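Long-range contact in antigen TpF1 (Treponema pallidum, PDB 2FJC), which binds ferric iron as a mini-ferritin of the Dps family, probably oxidising the metal, and may also play a structural role in the outer membrane: residues I14-L25 with I65-Q75. Numbering follows the deposited sequence.
Sequences ICEQLRQHVADL and IAERLLQLGAQ. With FE (Fe (III) ion), chain R.
The carbonyl O of Leu-69, whose side chain packs on Cys-15 and Arg-19, takes Ala-74 N at 3.1 Å and a weak bond from Leu-72 N. With Gly-73 N bonded to Leu-70 O, this is a Schellman motif. It ends helix 44-71 of the ferritin-like four-helix bundle. Gly-73 is its C-prime residue, at positive phi. The helix segments run nearly antiparallel, at 152°, with axes 9.2 Å apart.

Ile-65 is a knob in a hole formed by Leu-18, His-21, Val-22 and Leu-25. Its two branches part: CG2 meets Val-22 CG2 at 3.8 Å, while CD1 reaches Leu-25 CD2 at 3.9 Å. Phe-117 and Ile-139 of the other two bundle helices also touch Ile-65.

Leu-69 puts CG anti to its backbone N (chi1 -165°), which brings both methyls against helix 8-38. CD1 lies 3.5 Å from Cys-15 O and also meets Leu-18 CB. Leu-69 CD2 lies 3.6 Å from Arg-19 CG, on the aliphatic part of that side chain. Past the helix end, Leu-72 crosses Leu-18 at about a right angle, and Leu-72 CD1 lies 3.8 Å from Leu-18 CD2. The other methyl of Leu-72, CD2, lies over one face of the Arg-68 guanidinium. Thr-132 and Asp-129 hold the NE and NH2 of that group. Cys-15 SG touches both Leu-72 CB and Ala-74 CB.

The helix that carries this apolar seam also supplies a ligand of the intersubunit iron site characteristic of Dps proteins. Two residues from both Ile-65 and Leu-69, Glu-67 OE2 binds the iron(III) ion, together with Asp-63 OD2 of the same chain and His-36 NE2 of a second subunit.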
loop_
_atom_site.group_PDB
_atom_site.type_symbol
_atom_site.label_atom_id
_atom_site.label_comp_id
_atom_site.label_asym_id
_atom_site.label_seq_id
_atom_site.Cartn_x
_atom_site.Cartn_y
_atom_site.Cartn_z
ATOM N N ILE B 14 -26.951 -24.139 -22.305
ATOM C CA ILE B 14 -25.946 -23.529 -21.450
ATOM C C ILE B 14 -26.613 -22.717 -20.337
ATOM O O ILE B 14 -26.206 -22.807 -19.179
ATOM C CB ILE B 14 -25.001 -22.629 -22.273
ATOM C CG1 ILE B 14 -24.069 -23.506 -23.109
ATOM C CG2 ILE B 14 -24.194 -21.735 -21.364
ATOM C CD1 ILE B 14 -23.263 -22.755 -24.140
ATOM N N CYS B 15 -27.637 -21.938 -20.681
ATOM C CA CYS B 15 -28.344 -21.141 -19.684
ATOM C C CYS B 15 -28.969 -22.022 -18.615
ATOM O O CYS B 15 -28.995 -21.662 -17.441
ATOM C CB CYS B 15 -29.447 -20.307 -20.333
ATOM S SG CYS B 15 -28.836 -18.898 -21.243
ATOM N N GLU B 16 -29.481 -23.178 -19.025
ATOM C CA GLU B 16 -30.104 -24.092 -18.077
ATOM C C GLU B 16 -29.041 -24.585 -17.088
ATOM O O GLU B 16 -29.291 -24.698 -15.897
ATOM C CB GLU B 16 -30.745 -25.272 -18.815
ATOM C CG GLU B 16 -31.907 -25.912 -18.057
ATOM C CD GLU B 16 -32.869 -24.872 -17.465
ATOM O OE1 GLU B 16 -33.318 -23.976 -18.214
ATOM O OE2 GLU B 16 -33.175 -24.948 -16.249
ATOM N N GLN B 17 -27.853 -24.876 -17.598
ATOM C CA GLN B 17 -26.750 -25.327 -16.763
ATOM C C GLN B 17 -26.354 -24.206 -15.810
ATOM O O GLN B 17 -26.208 -24.423 -14.602
ATOM C CB GLN B 17 -25.553 -25.705 -17.637
ATOM C CG GLN B 17 -25.642 -27.088 -18.272
ATOM C CD GLN B 17 -25.541 -28.193 -17.234
ATOM O OE1 GLN B 17 -24.460 -28.465 -16.692
ATOM N NE2 GLN B 17 -26.673 -28.825 -16.931
ATOM N N LEU B 18 -26.186 -23.004 -16.359
ATOM C CA LEU B 18 -25.815 -21.835 -15.568
ATOM C C LEU B 18 -26.808 -21.588 -14.427
ATOM O O LEU B 18 -26.407 -21.330 -13.296
ATOM C CB LEU B 18 -25.715 -20.610 -16.474
ATOM C CG LEU B 18 -24.316 -20.244 -16.979
ATOM C CD1 LEU B 18 -23.464 -21.476 -17.238
ATOM C CD2 LEU B 18 -24.459 -19.404 -18.223
ATOM N N ARG B 19 -28.099 -21.677 -14.728
ATOM C CA ARG B 19 -29.137 -21.479 -13.723
ATOM C C ARG B 19 -28.949 -22.457 -12.585
ATOM O O ARG B 19 -29.112 -22.106 -11.421
ATOM C CB ARG B 19 -30.535 -21.671 -14.329
ATOM C CG ARG B 19 -31.097 -20.405 -14.966
ATOM C CD ARG B 19 -32.330 -20.678 -15.811
ATOM N NE ARG B 19 -33.389 -21.373 -15.078
ATOM C CZ ARG B 19 -34.175 -20.813 -14.157
ATOM N NH1 ARG B 19 -34.028 -19.531 -13.836
ATOM N NH2 ARG B 19 -35.128 -21.533 -13.571
ATOM N N GLN B 20 -28.601 -23.691 -12.914
ATOM C CA GLN B 20 -28.394 -24.678 -11.882
ATOM C C GLN B 20 -27.133 -24.363 -11.079
ATOM O O GLN B 20 -27.109 -24.536 -9.863
ATOM C CB GLN B 20 -28.287 -26.082 -12.461
ATOM C CG GLN B 20 -28.038 -27.089 -11.360
ATOM C CD GLN B 20 -28.091 -28.512 -11.830
ATOM O OE1 GLN B 20 -27.262 -28.943 -12.644
ATOM N NE2 GLN B 20 -29.069 -29.267 -11.317
ATOM N N HIS B 21 -26.086 -23.905 -11.756
ATOM C CA HIS B 21 -24.849 -23.566 -11.057
ATOM C C HIS B 21 -25.106 -22.489 -10.012
ATOM O O HIS B 21 -24.625 -22.581 -8.885
ATOM C CB HIS B 21 -23.787 -23.069 -12.036
ATOM C CG HIS B 21 -23.390 -24.084 -13.055
ATOM N ND1 HIS B 21 -23.449 -25.436 -12.808
ATOM C CD2 HIS B 21 -22.875 -23.948 -14.297
ATOM C CE1 HIS B 21 -22.982 -26.091 -13.855
ATOM N NE2 HIS B 21 -22.625 -25.213 -14.771
ATOM N N VAL B 22 -25.865 -21.467 -10.392
ATOM C CA VAL B 22 -26.184 -20.386 -9.475
ATOM C C VAL B 22 -26.885 -20.953 -8.247
ATOM O O VAL B 22 -26.544 -20.621 -7.111
ATOM C CB VAL B 22 -27.093 -19.338 -10.146
ATOM C CG1 VAL B 22 -27.577 -18.340 -9.121
ATOM C CG2 VAL B 22 -26.325 -18.634 -11.250
ATOM N N ALA B 23 -27.859 -21.819 -8.486
ATOM C CA ALA B 23 -28.603 -22.439 -7.414
ATOM C C ALA B 23 -27.690 -23.266 -6.505
ATOM O O ALA B 23 -27.757 -23.151 -5.285
ATOM C CB ALA B 23 -29.705 -23.311 -7.987
ATOM N N ASP B 24 -26.836 -24.093 -7.097
ATOM C CA ASP B 24 -25.935 -24.925 -6.315
ATOM C C ASP B 24 -24.942 -24.084 -5.535
ATOM O O ASP B 24 -24.669 -24.371 -4.370
ATOM C CB ASP B 24 -25.185 -25.920 -7.216
ATOM C CG ASP B 24 -26.084 -27.046 -7.737
ATOM O OD1 ASP B 24 -27.145 -27.311 -7.134
ATOM O OD2 ASP B 24 -25.725 -27.687 -8.743
ATOM N N LEU B 25 -24.397 -23.051 -6.173
ATOM C CA LEU B 25 -23.443 -22.164 -5.522
ATOM C C LEU B 25 -24.132 -21.469 -4.354
ATOM O O LEU B 25 -23.558 -21.351 -3.269
ATOM C CB LEU B 25 -22.917 -21.113 -6.507
ATOM C CG LEU B 25 -21.562 -21.329 -7.196
ATOM C CD1 LEU B 25 -21.013 -22.722 -6.952
ATOM C CD2 LEU B 25 -21.726 -21.072 -8.679
ATOM N N ILE B 65 -21.132 -16.173 -12.603
ATOM C CA ILE B 65 -21.968 -17.055 -13.407
ATOM C C ILE B 65 -23.366 -16.451 -13.601
ATOM O O ILE B 65 -23.937 -16.508 -14.695
ATOM C CB ILE B 65 -22.077 -18.460 -12.764
ATOM C CG1 ILE B 65 -20.786 -19.226 -13.016
ATOM C CG2 ILE B 65 -23.254 -19.248 -13.367
ATOM C CD1 ILE B 65 -20.792 -20.598 -12.435
ATOM N N ALA B 66 -23.916 -15.872 -12.542
ATOM C CA ALA B 66 -25.228 -15.252 -12.635
ATOM C C ALA B 66 -25.190 -14.125 -13.665
ATOM O O ALA B 66 -26.125 -13.938 -14.443
ATOM C CB ALA B 66 -25.641 -14.699 -11.291
ATOM N N GLU B 67 -24.100 -13.371 -13.663
ATOM C CA GLU B 67 -23.957 -12.268 -14.594
ATOM C C GLU B 67 -23.764 -12.742 -16.020
ATOM O O GLU B 67 -24.167 -12.060 -16.961
ATOM C CB GLU B 67 -22.790 -11.380 -14.189
ATOM C CG GLU B 67 -23.242 -10.025 -13.700
ATOM C CD GLU B 67 -22.622 -9.652 -12.372
ATOM O OE1 GLU B 67 -21.380 -9.751 -12.244
ATOM O OE2 GLU B 67 -23.378 -9.255 -11.463
ATOM N N ARG B 68 -23.135 -13.901 -16.185
ATOM C CA ARG B 68 -22.932 -14.432 -17.518
ATOM C C ARG B 68 -24.303 -14.802 -18.063
ATOM O O ARG B 68 -24.613 -14.585 -19.234
ATOM C CB ARG B 68 -22.028 -15.665 -17.475
ATOM C CG ARG B 68 -21.790 -16.296 -18.841
ATOM C CD ARG B 68 -21.391 -15.244 -19.859
ATOM N NE ARG B 68 -21.202 -15.808 -21.194
ATOM C CZ ARG B 68 -21.132 -15.074 -22.300
ATOM N NH1 ARG B 68 -21.236 -13.751 -22.222
ATOM N NH2 ARG B 68 -20.972 -15.658 -23.479
ATOM N N LEU B 69 -25.125 -15.354 -17.183
ATOM C CA LEU B 69 -26.474 -15.746 -17.525
ATOM C C LEU B 69 -27.239 -14.505 -18.001
ATOM O O LEU B 69 -27.976 -14.548 -18.988
ATOM C CB LEU B 69 -27.132 -16.344 -16.291
ATOM C CG LEU B 69 -28.418 -17.141 -16.404
ATOM C CD1 LEU B 69 -28.294 -18.213 -17.465
ATOM C CD2 LEU B 69 -28.690 -17.771 -15.043
ATOM N N LEU B 70 -27.055 -13.397 -17.298
ATOM C CA LEU B 70 -27.722 -12.155 -17.670
ATOM C C LEU B 70 -27.263 -11.706 -19.055
ATOM O O LEU B 70 -28.063 -11.265 -19.875
ATOM C CB LEU B 70 -27.413 -11.057 -16.646
ATOM C CG LEU B 70 -27.960 -11.304 -15.243
ATOM C CD1 LEU B 70 -27.476 -10.234 -14.281
ATOM C CD2 LEU B 70 -29.477 -11.327 -15.318
ATOM N N GLN B 71 -25.964 -11.821 -19.305
ATOM C CA GLN B 71 -25.399 -11.438 -20.580
ATOM C C GLN B 71 -25.970 -12.270 -21.710
ATOM O O GLN B 71 -26.150 -11.770 -22.817
ATOM C CB GLN B 71 -23.881 -11.597 -20.551
ATOM C CG GLN B 71 -23.211 -10.669 -19.591
ATOM C CD GLN B 71 -21.802 -11.071 -19.308
ATOM O OE1 GLN B 71 -21.256 -10.722 -18.267
ATOM N NE2 GLN B 71 -21.194 -11.807 -20.227
ATOM N N LEU B 72 -26.255 -13.538 -21.430
ATOM C CA LEU B 72 -26.793 -14.429 -22.443
ATOM C C LEU B 72 -28.266 -14.174 -22.700
ATOM O O LEU B 72 -28.907 -14.909 -23.447
ATOM C CB LEU B 72 -26.567 -15.887 -22.046
ATOM C CG LEU B 72 -25.106 -16.349 -22.127
ATOM C CD1 LEU B 72 -24.968 -17.789 -21.646
ATOM C CD2 LEU B 72 -24.620 -16.219 -23.554
ATOM N N GLY B 73 -28.801 -13.126 -22.077
ATOM C CA GLY B 73 -30.194 -12.772 -22.283
ATOM C C GLY B 73 -31.201 -13.413 -21.346
ATOM O O GLY B 73 -32.403 -13.194 -21.487
ATOM N N ALA B 74 -30.726 -14.212 -20.398
ATOM C CA ALA B 74 -31.624 -14.863 -19.450
ATOM C C ALA B 74 -31.665 -14.085 -18.140
ATOM O O ALA B 74 -30.923 -13.116 -17.954
ATOM C CB ALA B 74 -31.169 -16.293 -19.186
ATOM N N GLN B 75 -32.554 -14.486 -17.245
ATOM C CA GLN B 75 -32.631 -13.837 -15.946
ATOM C C GLN B 75 -32.117 -14.882 -14.966
ATOM O O GLN B 75 -32.340 -16.081 -15.148
ATOM C CB GLN B 75 -34.066 -13.422 -15.618
ATOM C CG GLN B 75 -34.724 -12.642 -16.739
ATOM C CD GLN B 75 -35.770 -11.673 -16.246
ATOM O OE1 GLN B 75 -35.451 -10.575 -15.787
ATOM N NE2 GLN B 75 -37.030 -12.075 -16.327
HETATM FE FE FE R . -22.161 -8.406 -9.519
#